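Local coordinates for capsid protein (Bocavirus gorilla/GBoV1/2009, PDB 7LNK) that serves as the structural subunit of a T=1 icosahedral parvovirus capsid, sixty copies of it forming the shell of the virion, at residues N100-K104 with V200-G204; E166-G172 with V296-T300. One frame throughout, in Å; residues are numbered along the deposited sequence.

Contact 1 (N100-K104 with V200-G204)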
ATOM      1  N   ASN A 100     -34.870 -17.748  84.753  1.00 18.04           N
ATOM      2  CA  ASN A 100     -35.610 -18.898  85.275  1.00 18.04           C
ATOM      3  C   ASN A 100     -36.618 -18.474  86.329  1.00 18.04           C
ATOM      4  O   ASN A 100     -36.663 -19.022  87.428  1.00 18.04           O
ATOM      5  CB  ASN A 100     -34.673 -19.972  85.816  1.00 17.83           C
ATOM      6  CG  ASN A 100     -33.969 -20.715  84.721  1.00 17.83           C
ATOM      7  OD1 ASN A 100     -34.445 -20.758  83.595  1.00 17.83           O
ATOM      8  ND2 ASN A 100     -32.836 -21.311  85.042  1.00 17.83           N
ATOM      9  N   LEU A 101     -37.439 -17.495  85.982  1.00 19.23           N
ATOM     10  CA  LEU A 101     -38.357 -16.910  86.940  1.00 19.23           C
ATOM     11  C   LEU A 101     -39.590 -17.777  87.089  1.00 19.23           C
ATOM     12  O   LEU A 101     -40.068 -18.380  86.127  1.00 19.23           O
ATOM     13  CB  LEU A 101     -38.756 -15.513  86.491  1.00 18.44           C
ATOM     14  CG  LEU A 101     -37.581 -14.551  86.425  1.00 18.44           C
ATOM     15  CD1 LEU A 101     -38.019 -13.239  85.841  1.00 18.44           C
ATOM     16  CD2 LEU A 101     -37.003 -14.361  87.800  1.00 18.44           C
ATOM     17  N   GLN A 102     -40.102 -17.850  88.310  1.00 19.90           N
ATOM     18  CA  GLN A 102     -41.322 -18.583  88.596  1.00 19.90           C
ATOM     19  C   GLN A 102     -42.178 -17.722  89.496  1.00 19.90           C
ATOM     20  O   GLN A 102     -41.772 -17.409  90.615  1.00 19.90           O
ATOM     21  CB  GLN A 102     -41.012 -19.901  89.284  1.00 20.29           C
ATOM     22  CG  GLN A 102     -40.207 -20.827  88.450  1.00 20.29           C
ATOM     23  CD  GLN A 102     -39.827 -22.050  89.208  1.00 20.29           C
ATOM     24  OE1 GLN A 102     -39.811 -22.052  90.429  1.00 20.29           O
ATOM     25  NE2 GLN A 102     -39.472 -23.086  88.498  1.00 20.29           N
ATOM     26  N   ILE A 103     -43.363 -17.360  89.031  1.00 20.33           N
ATOM     27  CA  ILE A 103     -44.320 -16.641  89.853  1.00 20.33           C
ATOM     28  C   ILE A 103     -45.413 -17.617  90.250  1.00 20.33           C
ATOM     29  O   ILE A 103     -46.161 -18.104  89.398  1.00 20.33           O
ATOM     30  CB  ILE A 103     -44.896 -15.417  89.132  1.00 20.04           C
ATOM     31  CG1 ILE A 103     -43.796 -14.394  88.863  1.00 20.04           C
ATOM     32  CG2 ILE A 103     -45.940 -14.780  89.994  1.00 20.04           C
ATOM     33  CD1 ILE A 103     -43.230 -14.438  87.474  1.00 20.04           C
ATOM     34  N   LYS A 104     -45.491 -17.917  91.539  1.00 21.62           N
ATOM     35  CA  LYS A 104     -46.511 -18.788  92.089  1.00 21.62           C
ATOM     36  C   LYS A 104     -47.583 -17.949  92.762  1.00 21.62           C
ATOM     37  O   LYS A 104     -47.294 -16.914  93.364  1.00 21.62           O
ATOM     38  CB  LYS A 104     -45.940 -19.751  93.126  1.00 21.91           C
ATOM     39  CG  LYS A 104     -44.844 -20.663  92.663  1.00 21.91           C
ATOM     40  CD  LYS A 104     -45.351 -21.708  91.733  1.00 21.91           C
ATOM     41  CE  LYS A 104     -44.255 -22.676  91.408  1.00 21.91           C
ATOM     42  NZ  LYS A 104     -43.212 -22.029  90.593  1.00 21.91           N
ATOM     43  N   VAL A 200     -40.827  -5.515  82.782  1.00 18.04           N
ATOM     44  CA  VAL A 200     -41.755  -6.473  83.363  1.00 18.04           C
ATOM     45  C   VAL A 200     -41.528  -7.789  82.647  1.00 18.04           C
ATOM     46  O   VAL A 200     -41.578  -7.842  81.414  1.00 18.04           O
ATOM     47  CB  VAL A 200     -43.212  -6.021  83.226  1.00 17.71           C
ATOM     48  CG1 VAL A 200     -44.135  -7.070  83.797  1.00 17.71           C
ATOM     49  CG2 VAL A 200     -43.409  -4.702  83.908  1.00 17.71           C
ATOM     50  N   LEU A 201     -41.266  -8.842  83.406  1.00 18.51           N
ATOM     51  CA  LEU A 201     -40.937 -10.132  82.835  1.00 18.51           C
ATOM     52  C   LEU A 201     -41.939 -11.178  83.287  1.00 18.51           C
ATOM     53  O   LEU A 201     -42.439 -11.136  84.410  1.00 18.51           O
ATOM     54  CB  LEU A 201     -39.539 -10.590  83.242  1.00 18.31           C
ATOM     55  CG  LEU A 201     -38.331  -9.752  82.847  1.00 18.31           C
ATOM     56  CD1 LEU A 201     -37.099 -10.397  83.414  1.00 18.31           C
ATOM     57  CD2 LEU A 201     -38.216  -9.583  81.357  1.00 18.31           C
ATOM     58  N   ARG A 202     -42.216 -12.126  82.402  1.00 19.27           N
ATOM     59  CA  ARG A 202     -42.921 -13.341  82.761  1.00 19.27           C
ATOM     60  C   ARG A 202     -41.924 -14.493  82.847  1.00 19.27           C
ATOM     61  O   ARG A 202     -40.723 -14.318  82.656  1.00 19.27           O
ATOM     62  CB  ARG A 202     -44.046 -13.622  81.771  1.00 19.55           C
ATOM     63  CG  ARG A 202     -45.171 -12.625  81.853  1.00 19.55           C
ATOM     64  CD  ARG A 202     -46.290 -12.969  80.920  1.00 19.55           C
ATOM     65  NE  ARG A 202     -47.374 -12.005  81.027  1.00 19.55           N
ATOM     66  CZ  ARG A 202     -48.452 -12.004  80.254  1.00 19.55           C
ATOM     67  NH1 ARG A 202     -48.592 -12.918  79.312  1.00 19.55           N
ATOM     68  NH2 ARG A 202     -49.390 -11.094  80.433  1.00 19.55           N
ATOM     69  N   THR A 203     -42.434 -15.688  83.149  1.00 19.51           N
ATOM     70  CA  THR A 203     -41.554 -16.815  83.441  1.00 19.51           C
ATOM     71  C   THR A 203     -40.617 -17.116  82.283  1.00 19.51           C
ATOM     72  O   THR A 203     -39.455 -17.477  82.494  1.00 19.51           O
ATOM     73  CB  THR A 203     -42.375 -18.051  83.785  1.00 20.19           C
ATOM     74  OG1 THR A 203     -43.257 -18.356  82.699  1.00 20.19           O
ATOM     75  CG2 THR A 203     -43.181 -17.817  85.038  1.00 20.19           C
ATOM     76  N   GLY A 204     -41.096 -16.965  81.053  1.00 19.29           N
ATOM     77  CA  GLY A 204     -40.271 -17.299  79.912  1.00 19.29           C
ATOM     78  C   GLY A 204     -39.258 -16.241  79.550  1.00 19.29           C
ATOM     79  O   GLY A 204     -38.532 -16.406  78.569  1.00 19.29           O
TER
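L101 and L201 meet through their CD1 methyls in a mainly aliphatic contact between a strand and the end of another with the turn that follows it. The two leucines meet at a slant, the CD1 methyl of L101 lying 3.8 Å from the CD1 methyl of L201 and 4.0 Å from its CB, so that one branch of L101 rests against the base and one tip of its partner. In L101, CG stands beside the backbone N (chi1 -63°), which carries this branch across the gap. Further along, T203 has its hydroxyl between N and the carbonyl carbon (chi1 58°), and its methyl is thereby left to face the strand. CG2 of T203 lies 4.0 Å from N of I103 and 4.2 Å from CD1 of I103, whose side chain it meets obliquely. CB and CG2 of T203 also lie beside the carbonyl oxygen of L101, and CA of T203 makes a marginal, bent C-H...O contact with L101 O (3.4 Å, 122° at the hydrogen). That oxygen receives a weak hydrogen bond from R202 of a neighbouring subunit. Residues 101-104 bond through the backbone to T440 and Y438 of strand 437-453, whereas strand 199-201 pairs with 123-128, consistent with the two facing sheets of the parvovirus jelly roll; the contact probably lies where they meet, beside a subunit interface. With methyl groups and one marginal C-H...O contact doing the touching, cohesion here comes from burial and shape, and directional bonding is left to neighbouring strands and subunits.

Contact 2 (E166-G172 with V296-T300)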
ATOM      1  N   GLU A 166     -35.279  14.555 113.460  1.00 30.84           N
ATOM      2  CA  GLU A 166     -35.329  15.561 114.516  1.00 30.84           C
ATOM      3  C   GLU A 166     -35.362  16.967 113.932  1.00 30.84           C
ATOM      4  O   GLU A 166     -35.841  17.909 114.574  1.00 30.84           O
ATOM      5  CB  GLU A 166     -34.143  15.395 115.465  1.00 32.31           C
ATOM      6  CG  GLU A 166     -34.170  16.330 116.662  1.00 32.31           C
ATOM      7  CD  GLU A 166     -35.319  16.045 117.615  1.00 32.31           C
ATOM      8  OE1 GLU A 166     -35.921  14.958 117.532  1.00 32.31           O
ATOM      9  OE2 GLU A 166     -35.643  16.919 118.440  1.00 32.31           O
ATOM     10  N   LEU A 167     -34.867  17.124 112.708  1.00 29.98           N
ATOM     11  CA  LEU A 167     -34.993  18.392 112.005  1.00 29.98           C
ATOM     12  C   LEU A 167     -36.394  18.587 111.448  1.00 29.98           C
ATOM     13  O   LEU A 167     -36.836  19.720 111.252  1.00 29.98           O
ATOM     14  CB  LEU A 167     -33.962  18.462 110.885  1.00 29.28           C
ATOM     15  CG  LEU A 167     -32.595  19.080 111.153  1.00 29.28           C
ATOM     16  CD1 LEU A 167     -31.832  18.368 112.232  1.00 29.28           C
ATOM     17  CD2 LEU A 167     -31.823  19.011 109.862  1.00 29.28           C
ATOM     18  N   ALA A 168     -37.075  17.501 111.109  1.00 30.54           N
ATOM     19  CA  ALA A 168     -38.408  17.560 110.523  1.00 30.54           C
ATOM     20  C   ALA A 168     -39.531  17.300 111.520  1.00 30.54           C
ATOM     21  O   ALA A 168     -40.694  17.256 111.130  1.00 30.54           O
ATOM     22  CB  ALA A 168     -38.520  16.576 109.367  1.00 29.54           C
ATOM     23  N   ASP A 169     -39.224  17.073 112.791  1.00 31.32           N
ATOM     24  CA  ASP A 169     -40.239  16.447 113.629  1.00 31.32           C
ATOM     25  C   ASP A 169     -41.274  17.417 114.185  1.00 31.32           C
ATOM     26  O   ASP A 169     -42.204  16.962 114.857  1.00 31.32           O
ATOM     27  CB  ASP A 169     -39.589  15.668 114.774  1.00 32.37           C
ATOM     28  CG  ASP A 169     -38.732  16.527 115.657  1.00 32.37           C
ATOM     29  OD1 ASP A 169     -38.513  17.711 115.330  1.00 32.37           O
ATOM     30  OD2 ASP A 169     -38.286  16.017 116.702  1.00 32.37           O
ATOM     31  N   LEU A 170     -41.158  18.716 113.915  1.00 32.38           N
ATOM     32  CA  LEU A 170     -42.169  19.692 114.329  1.00 32.38           C
ATOM     33  C   LEU A 170     -42.438  19.627 115.825  1.00 32.38           C
ATOM     34  O   LEU A 170     -43.580  19.556 116.280  1.00 32.38           O
ATOM     35  CB  LEU A 170     -43.458  19.523 113.528  1.00 31.27           C
ATOM     36  CG  LEU A 170     -43.526  20.085 112.103  1.00 31.27           C
ATOM     37  CD1 LEU A 170     -42.254  19.986 111.292  1.00 31.27           C
ATOM     38  CD2 LEU A 170     -44.734  19.542 111.361  1.00 31.27           C
ATOM     39  N   ASP A 171     -41.364  19.674 116.595  1.00 33.85           N
ATOM     40  CA  ASP A 171     -41.441  19.714 118.040  1.00 33.85           C
ATOM     41  C   ASP A 171     -40.984  21.079 118.526  1.00 33.85           C
ATOM     42  O   ASP A 171     -40.201  21.765 117.867  1.00 33.85           O
ATOM     43  CB  ASP A 171     -40.604  18.593 118.666  1.00 33.49           C
ATOM     44  CG  ASP A 171     -39.146  18.649 118.262  1.00 33.49           C
ATOM     45  OD1 ASP A 171     -38.776  19.479 117.413  1.00 33.49           O
ATOM     46  OD2 ASP A 171     -38.361  17.842 118.795  1.00 33.49           O
ATOM     47  N   GLY A 172     -41.528  21.500 119.659  1.00 36.04           N
ATOM     48  CA  GLY A 172     -41.117  22.759 120.236  1.00 36.04           C
ATOM     49  C   GLY A 172     -42.229  23.465 120.975  1.00 36.04           C
ATOM     50  O   GLY A 172     -43.314  22.908 121.159  1.00 36.04           O
ATOM     51  N   VAL A 296     -33.856  25.197 113.759  1.00 31.40           N
ATOM     52  CA  VAL A 296     -34.464  23.928 114.118  1.00 31.40           C
ATOM     53  C   VAL A 296     -34.605  23.862 115.634  1.00 31.40           C
ATOM     54  O   VAL A 296     -33.922  24.577 116.375  1.00 31.40           O
ATOM     55  CB  VAL A 296     -33.609  22.766 113.578  1.00 31.61           C
ATOM     56  CG1 VAL A 296     -32.268  22.730 114.277  1.00 31.61           C
ATOM     57  CG2 VAL A 296     -34.318  21.446 113.719  1.00 31.61           C
ATOM     58  N   TYR A 297     -35.514  23.019 116.105  1.00 32.39           N
ATOM     59  CA  TYR A 297     -35.662  22.764 117.529  1.00 32.39           C
ATOM     60  C   TYR A 297     -35.199  21.345 117.823  1.00 32.39           C
ATOM     61  O   TYR A 297     -35.702  20.388 117.228  1.00 32.39           O
ATOM     62  CB  TYR A 297     -37.105  22.956 117.984  1.00 33.41           C
ATOM     63  CG  TYR A 297     -37.284  22.657 119.447  1.00 33.41           C
ATOM     64  CD1 TYR A 297     -36.910  23.578 120.407  1.00 33.41           C
ATOM     65  CD2 TYR A 297     -37.796  21.445 119.868  1.00 33.41           C
ATOM     66  CE1 TYR A 297     -37.058  23.309 121.742  1.00 33.41           C
ATOM     67  CE2 TYR A 297     -37.947  21.167 121.201  1.00 33.41           C
ATOM     68  CZ  TYR A 297     -37.577  22.102 122.135  1.00 33.41           C
ATOM     69  OH  TYR A 297     -37.727  21.828 123.472  1.00 33.41           O
ATOM     70  N   ILE A 298     -34.250  21.210 118.739  1.00 32.68           N
ATOM     71  CA  ILE A 298     -33.690  19.919 119.108  1.00 32.68           C
ATOM     72  C   ILE A 298     -33.945  19.699 120.588  1.00 32.68           C
ATOM     73  O   ILE A 298     -33.388  20.404 121.437  1.00 32.68           O
ATOM     74  CB  ILE A 298     -32.195  19.837 118.784  1.00 32.12           C
ATOM     75  CG1 ILE A 298     -31.990  19.869 117.274  1.00 32.12           C
ATOM     76  CG2 ILE A 298     -31.591  18.592 119.383  1.00 32.12           C
ATOM     77  CD1 ILE A 298     -30.576  20.025 116.877  1.00 32.12           C
ATOM     78  N   ASN A 299     -34.799  18.731 120.900  1.00 33.34           N
ATOM     79  CA  ASN A 299     -35.055  18.319 122.271  1.00 33.34           C
ATOM     80  C   ASN A 299     -34.242  17.099 122.690  1.00 33.34           C
ATOM     81  O   ASN A 299     -34.424  16.601 123.803  1.00 33.34           O
ATOM     82  CB  ASN A 299     -36.555  18.087 122.477  1.00 33.80           C
ATOM     83  CG  ASN A 299     -37.128  17.043 121.550  1.00 33.80           C
ATOM     84  OD1 ASN A 299     -36.466  16.082 121.183  1.00 33.80           O
ATOM     85  ND2 ASN A 299     -38.381  17.231 121.167  1.00 33.80           N
ATOM     86  N   THR A 300     -33.360  16.604 121.829  1.00 33.00           N
ATOM     87  CA  THR A 300     -32.581  15.405 122.103  1.00 33.00           C
ATOM     88  C   THR A 300     -31.106  15.765 122.225  1.00 33.00           C
ATOM     89  O   THR A 300     -30.718  16.934 122.165  1.00 33.00           O
ATOM     90  CB  THR A 300     -32.780  14.350 121.007  1.00 32.90           C
ATOM     91  OG1 THR A 300     -32.386  14.890 119.743  1.00 32.90           O
ATOM     92  CG2 THR A 300     -34.226  13.932 120.934  1.00 32.90           C
TER
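E166 reaches across to the backbone of N299, its OE2 accepting the N299 N-H at 3.2 Å with an angle of 159° at the hydrogen. The donor comes to the anti side of the carboxylate, somewhat out of its plane. The glutamate gets there by an extended start, CG anti to the backbone N (chi1 -175°), followed by a bend at the next bond; T300 approaches from the opposite direction, its OG1 3.8 Å from CD of E166. Beside this bond, L167 and V296 pack through CG2 of V296, which lies 3.6 Å from CA of L167 and 3.9 Å from its CG. Y297 takes up the other end. CA of G172 sits over one face of its ring, 3.8 Å from the centroid and 18° off the normal, a CH-pi contact, while CG of D171 lies at the ring edge, with the carboxylate nearly perpendicular to the ring. Both segments belong to the long excursions between jelly-roll strands that build the outer surface of parvovirus capsids: 166-172 winds off the short helix 165-168, with L170 leaving helical angles at positive phi, and 296-300 lies in the loop between strands 287-291 and 306-308. E181 of helix 179-186 accepts the backbone N-H of Y297 and, weakly, that of D171. Together with E166, D169 and D171 it makes a dense group of acids, a setting that would probably raise the affinity of some of them for protons. Farther out, L167 packs on M348 of one neighbouring subunit and L170 on I472 of another.

In the fold
Contacts 1 and 2 illustrate how chemistry changes between a buried site beside a subunit interface and the outer surface. Their centres are 47 Å apart and they share no strand or helix, although their segments alternate along the chain. Contact 1 is wholly buried and joins strand residues 101-104 to the end of strand 199-201 and the turn after it, through aliphatic groups. Contact 2 holds a short helix and two loops together through a carboxylate-to-backbone bond, a CH-pi contact on a tyrosine ring and one aliphatic pair, beside a cluster of acids that may be partly protonated. Towards other subunits, contact 1 makes hydrogen bonds and a salt bridge, contact 2 leucine packing.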